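Local coordinates for hyaluronidase (PDB 4UFQ), which probably hydrolyses hyaluronan, cutting its glycosidic linkages as an elongated three-chain assembly rich in beta strands and without helices, at residues B[30-33]-B[38-41]; B[152-157]-B[186-191]. All coordinates share one frame; numbering follows the deposited sequence.

Contact 1 of 2, residues B[30-33]-B[38-41]; sequences LKTT and HAAT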
loop_
_atom_site.group_PDB
_atom_site.type_symbol
_atom_site.label_atom_id
_atom_site.label_comp_id
_atom_site.label_asym_id
_atom_site.label_seq_id
_atom_site.Cartn_x
_atom_site.Cartn_y
_atom_site.Cartn_z
ATOM N N LEU B 30 -9.627 26.578 12.166
ATOM C CA LEU B 30 -8.448 26.795 12.989
ATOM C C LEU B 30 -7.267 27.038 12.081
ATOM O O LEU B 30 -6.751 26.096 11.459
ATOM C CB LEU B 30 -8.203 25.587 13.896
ATOM C CG LEU B 30 -9.378 25.240 14.823
ATOM C CD1 LEU B 30 -9.202 23.857 15.406
ATOM C CD2 LEU B 30 -9.515 26.266 15.939
ATOM N N LYS B 31 -6.857 28.298 12.003
ATOM C CA LYS B 31 -5.759 28.717 11.149
ATOM C C LYS B 31 -4.624 29.306 11.979
ATOM O O LYS B 31 -4.833 30.200 12.794
ATOM C CB LYS B 31 -6.241 29.730 10.109
ATOM C CG LYS B 31 -5.124 30.350 9.276
ATOM C CD LYS B 31 -5.679 31.321 8.256
ATOM C CE LYS B 31 -4.586 31.867 7.353
ATOM N NZ LYS B 31 -5.112 32.858 6.370
ATOM N N THR B 32 -3.425 28.789 11.750
ATOM C CA THR B 32 -2.208 29.227 12.410
ATOM C C THR B 32 -1.180 29.586 11.345
ATOM O O THR B 32 -1.019 28.857 10.364
ATOM C CB THR B 32 -1.632 28.114 13.331
ATOM O OG1 THR B 32 -2.440 27.990 14.514
ATOM C CG2 THR B 32 -0.188 28.408 13.746
ATOM N N THR B 33 -0.497 30.711 11.542
ATOM C CA THR B 33 0.648 31.076 10.725
ATOM C C THR B 33 1.848 31.194 11.656
ATOM O O THR B 33 1.945 32.135 12.458
ATOM C CB THR B 33 0.410 32.391 9.960
ATOM O OG1 THR B 33 -0.895 32.369 9.364
ATOM C CG2 THR B 33 1.467 32.588 8.870
ATOM N N HIS B 38 2.344 24.203 15.710
ATOM C CA HIS B 38 1.368 23.493 14.882
ATOM C C HIS B 38 0.080 24.303 14.868
ATOM O O HIS B 38 -0.093 25.195 15.700
ATOM C CB HIS B 38 1.035 22.108 15.447
ATOM C CG HIS B 38 2.225 21.251 15.748
ATOM N ND1 HIS B 38 3.199 20.963 14.816
ATOM C CD2 HIS B 38 2.574 20.584 16.873
ATOM C CE1 HIS B 38 4.111 20.179 15.364
ATOM N NE2 HIS B 38 3.752 19.928 16.608
ATOM N N ALA B 39 -0.845 23.988 13.967
ATOM C CA ALA B 39 -2.147 24.658 13.988
ATOM C C ALA B 39 -3.064 24.012 15.011
ATOM O O ALA B 39 -3.868 24.699 15.668
ATOM C CB ALA B 39 -2.788 24.661 12.614
ATOM N N ALA B 40 -2.917 22.707 15.195
ATOM C CA ALA B 40 -3.729 21.988 16.170
ATOM C C ALA B 40 -3.037 20.741 16.698
ATOM O O ALA B 40 -2.411 20.003 15.937
ATOM C CB ALA B 40 -5.064 21.606 15.553
ATOM N N THR B 41 -3.176 20.505 17.999
ATOM C CA THR B 41 -2.761 19.251 18.612
ATOM C C THR B 41 -3.956 18.607 19.307
ATOM O O THR B 41 -4.670 19.271 20.071
ATOM C CB THR B 41 -1.603 19.466 19.621
ATOM O OG1 THR B 41 -0.447 19.957 18.924
ATOM C CG2 THR B 41 -1.239 18.176 20.336
#

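Contact 2 of 2, residues B[152-157]-B[186-191]; sequences TPRAQV and SVDSSG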
loop_
_atom_site.group_PDB
_atom_site.type_symbol
_atom_site.label_atom_id
_atom_site.label_comp_id
_atom_site.label_asym_id
_atom_site.label_seq_id
_atom_site.Cartn_x
_atom_site.Cartn_y
_atom_site.Cartn_z
ATOM N N THR B 152 18.146 0.069 -8.929
ATOM C CA THR B 152 17.210 0.003 -10.039
ATOM C C THR B 152 16.935 -1.459 -10.421
ATOM O O THR B 152 17.876 -2.207 -10.720
ATOM C CB THR B 152 17.786 0.727 -11.261
ATOM O OG1 THR B 152 18.126 2.066 -10.896
ATOM C CG2 THR B 152 16.769 0.772 -12.389
ATOM N N PRO B 153 15.661 -1.877 -10.437
ATOM C CA PRO B 153 15.375 -3.249 -10.882
ATOM C C PRO B 153 15.862 -3.467 -12.315
ATOM O O PRO B 153 15.758 -2.561 -13.135
ATOM C CB PRO B 153 13.847 -3.332 -10.793
ATOM C CG PRO B 153 13.458 -2.271 -9.797
ATOM C CD PRO B 153 14.433 -1.164 -10.033
ATOM N N ARG B 154 16.374 -4.665 -12.613
ATOM C CA ARG B 154 16.968 -4.950 -13.923
ATOM C C ARG B 154 16.025 -5.729 -14.851
ATOM O O ARG B 154 16.455 -6.320 -15.862
ATOM C CB ARG B 154 18.326 -5.657 -13.762
ATOM C CG ARG B 154 19.372 -4.830 -13.024
ATOM C CD ARG B 154 20.796 -5.342 -13.223
ATOM N NE ARG B 154 20.944 -6.736 -12.758
ATOM C CZ ARG B 154 21.245 -7.086 -11.514
ATOM N NH1 ARG B 154 21.383 -6.173 -10.550
ATOM N NH2 ARG B 154 21.372 -8.356 -11.205
ATOM N N ALA B 155 14.740 -5.685 -14.534
ATOM C CA ALA B 155 13.682 -6.234 -15.374
ATOM C C ALA B 155 12.381 -5.580 -14.914
ATOM O O ALA B 155 12.369 -4.855 -13.888
ATOM C CB ALA B 155 13.619 -7.778 -15.223
ATOM N N GLN B 156 11.277 -5.863 -15.605
ATOM C CA GLN B 156 10.000 -5.329 -15.149
ATOM C C GLN B 156 9.689 -5.759 -13.712
ATOM O O GLN B 156 9.155 -4.955 -12.931
ATOM C CB GLN B 156 8.871 -5.708 -16.105
ATOM C CG GLN B 156 7.656 -4.794 -15.939
ATOM C CD GLN B 156 7.814 -3.427 -16.544
ATOM O OE1 GLN B 156 8.624 -3.194 -17.446
ATOM N NE2 GLN B 156 7.030 -2.483 -16.042
ATOM N N VAL B 157 10.011 -7.012 -13.387
ATOM C CA VAL B 157 9.988 -7.529 -12.016
ATOM C C VAL B 157 11.316 -8.237 -11.778
ATOM O O VAL B 157 11.727 -9.070 -12.591
ATOM C CB VAL B 157 8.830 -8.517 -11.796
ATOM C CG1 VAL B 157 8.865 -9.099 -10.386
ATOM C CG2 VAL B 157 7.506 -7.795 -12.049
ATOM N N SER B 186 21.486 -10.662 -25.048
ATOM C CA SER B 186 22.311 -10.562 -23.862
ATOM C C SER B 186 21.590 -11.229 -22.689
ATOM O O SER B 186 20.394 -11.588 -22.784
ATOM C CB SER B 186 22.581 -9.082 -23.547
ATOM O OG SER B 186 21.347 -8.392 -23.374
ATOM N N VAL B 187 22.324 -11.380 -21.587
ATOM C CA VAL B 187 21.786 -11.945 -20.342
ATOM C C VAL B 187 22.072 -11.009 -19.168
ATOM O O VAL B 187 22.753 -10.005 -19.332
ATOM C CB VAL B 187 22.305 -13.404 -20.063
ATOM C CG1 VAL B 187 22.098 -14.276 -21.301
ATOM C CG2 VAL B 187 23.723 -13.443 -19.620
ATOM N N ASP B 188 21.525 -11.321 -17.993
ATOM C CA ASP B 188 21.781 -10.498 -16.799
ATOM C C ASP B 188 23.227 -10.573 -16.278
ATOM O O ASP B 188 23.957 -11.543 -16.525
ATOM C CB ASP B 188 20.844 -10.890 -15.667
ATOM C CG ASP B 188 20.871 -9.892 -14.530
ATOM O OD1 ASP B 188 20.480 -8.729 -14.769
ATOM O OD2 ASP B 188 21.321 -10.254 -13.410
ATOM N N SER B 189 23.632 -9.554 -15.529
ATOM C CA SER B 189 24.956 -9.520 -14.917
ATOM C C SER B 189 25.173 -10.585 -13.828
ATOM O O SER B 189 26.317 -10.854 -13.466
ATOM C CB SER B 189 25.243 -8.120 -14.363
ATOM O OG SER B 189 24.230 -7.717 -13.458
ATOM N N SER B 190 24.098 -11.225 -13.373
ATOM C CA SER B 190 24.189 -12.323 -12.407
ATOM C C SER B 190 24.450 -13.642 -13.130
ATOM O O SER B 190 24.474 -14.712 -12.516
ATOM C CB SER B 190 22.902 -12.415 -11.559
ATOM O OG SER B 190 21.767 -12.722 -12.351
ATOM N N GLY B 191 24.644 -13.555 -14.443
ATOM C CA GLY B 191 24.960 -14.720 -15.261
ATOM C C GLY B 191 23.710 -15.472 -15.597
ATOM O O GLY B 191 22.614 -14.890 -15.605
HETATM O O HOH W 1 18.478 -8.090 -16.489
#

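Contact 1 of 2, residues B[30-33]-B[38-41]
T32 and A39 meet through their beta carbons, and together the two residues account for most of the surface buried between the segments, 54 Å² each out of 178 Å². The branch point of T32 packs against the CA-CB bond of A39, its CB 3.7 Å from A39 CB and 3.6 Å from A39 CA. Both side chains point toward the opposite segment. The backbones come close here as well, with the CA atoms of T32 and A39 separated by 4.8 Å. A looser edge is added where A39 CB stands 4.4 Å from the carbonyl oxygen of L30.

The methyl and hydroxyl of T32 have different neighbours. With chi1 at -74°, the methyl is anti to the backbone N and is carried to the H38 end, where CG2 rests 3.8 Å from H38 O. The hydroxyl, on the same rotamer, sits beside the backbone N, and OG1 packs 3.4 Å from A39 CA.

Polar bonding turns outward from the pair. No hydrogen bond links the two segments: T32 OG1 is bonded to L25 O of the third subunit, with a weak further bond from A27 N of that subunit, while H38 ND1 bonds to A52 N of the second subunit. L30, K31, T32, A40 and T41 also pair in parallel with strands of both other chains, so sheet formation is intermolecular, as in the triple-stranded beta-helices of phage hyaluronidases.

H38 O, buried against the T32 methyl, has no hydrogen-bonding partner in the model. The chemistry is therefore that of a small van der Waals touch between the end of strand 28-32 and the loop residues H38 and A39 just before strand 40-44. Directional bonds here go to the other two subunits, consistent with a chain reversal held largely by trimer contacts.

Contact 2 of 2, residues B[152-157]-B[186-191]
R154 reaches D188 side-on and grips both carboxylate oxygens. Its NE donates to OD1 of D188 at 2.9 Å, almost straight, and its NH2 donates to OD2 of D188, also at 2.9 Å. Each oxygen uses its syn lone pair, and the guanidinium and carboxylate planes differ by only 13°, which is the geometry of a bidentate salt bridge. The R154 chain bends at chi3 (-59°), a turn that presents the NE edge to the acid rather than the two terminal nitrogens. D188 answers with CG anti to its backbone N (chi1 -168°), extending the carboxylate toward that edge.

S189 OG, placed between its backbone N and carbonyl carbon, is carried over one guanidinium face toward the rim, 3.5 Å from R154 NE. D188 OD2 also receives S190 OG at 2.7 Å on its anti lone pair and S190 N at 2.9 Å from above the carboxylate plane, the latter bond making an Asx turn. Three donors thus hold this oxygen, which would be expected to stabilise the negative charge and fix the carboxylate's rotation. The type I turn from D188 to G191 is closed by G191 N bonding to D188 O at 3.0 Å. A water donates to D188 OD1 (2.7 Å) and to R154 O (2.8 Å).

R154 NH2 has a further, long and weak ion pair with E172 of the second subunit, while D188 packs on L170 of that subunit and R176 of the third. In this helix-free chain, the bridge joins the loop between strands 147-148 and 157-160 to the loop that leads into strand 193-198.

Overall arrangement
From the N terminus, contact 1 comes first: it closes the short loop between strand 28-32 and strand 40-44, with four residues between its two segments, early in the hyaluronidase family region. The chain then runs through a long succession of strands before contact 2 opens. There, 28 residues separate the two segments, and closing this larger loop encloses strands 157-160, 169-172 and 175-177 ahead of strand 193-198. The contacts are in series, neither nested nor crossing. The centres of contact 1 and contact 2 lie about 49 Å apart, on opposite sides of the chain's centre. Between contact 1 and contact 2 the nearest atoms are about 35 Å apart. Both nevertheless touch the third subunit, so each local closure belongs to the same intertwined trimer.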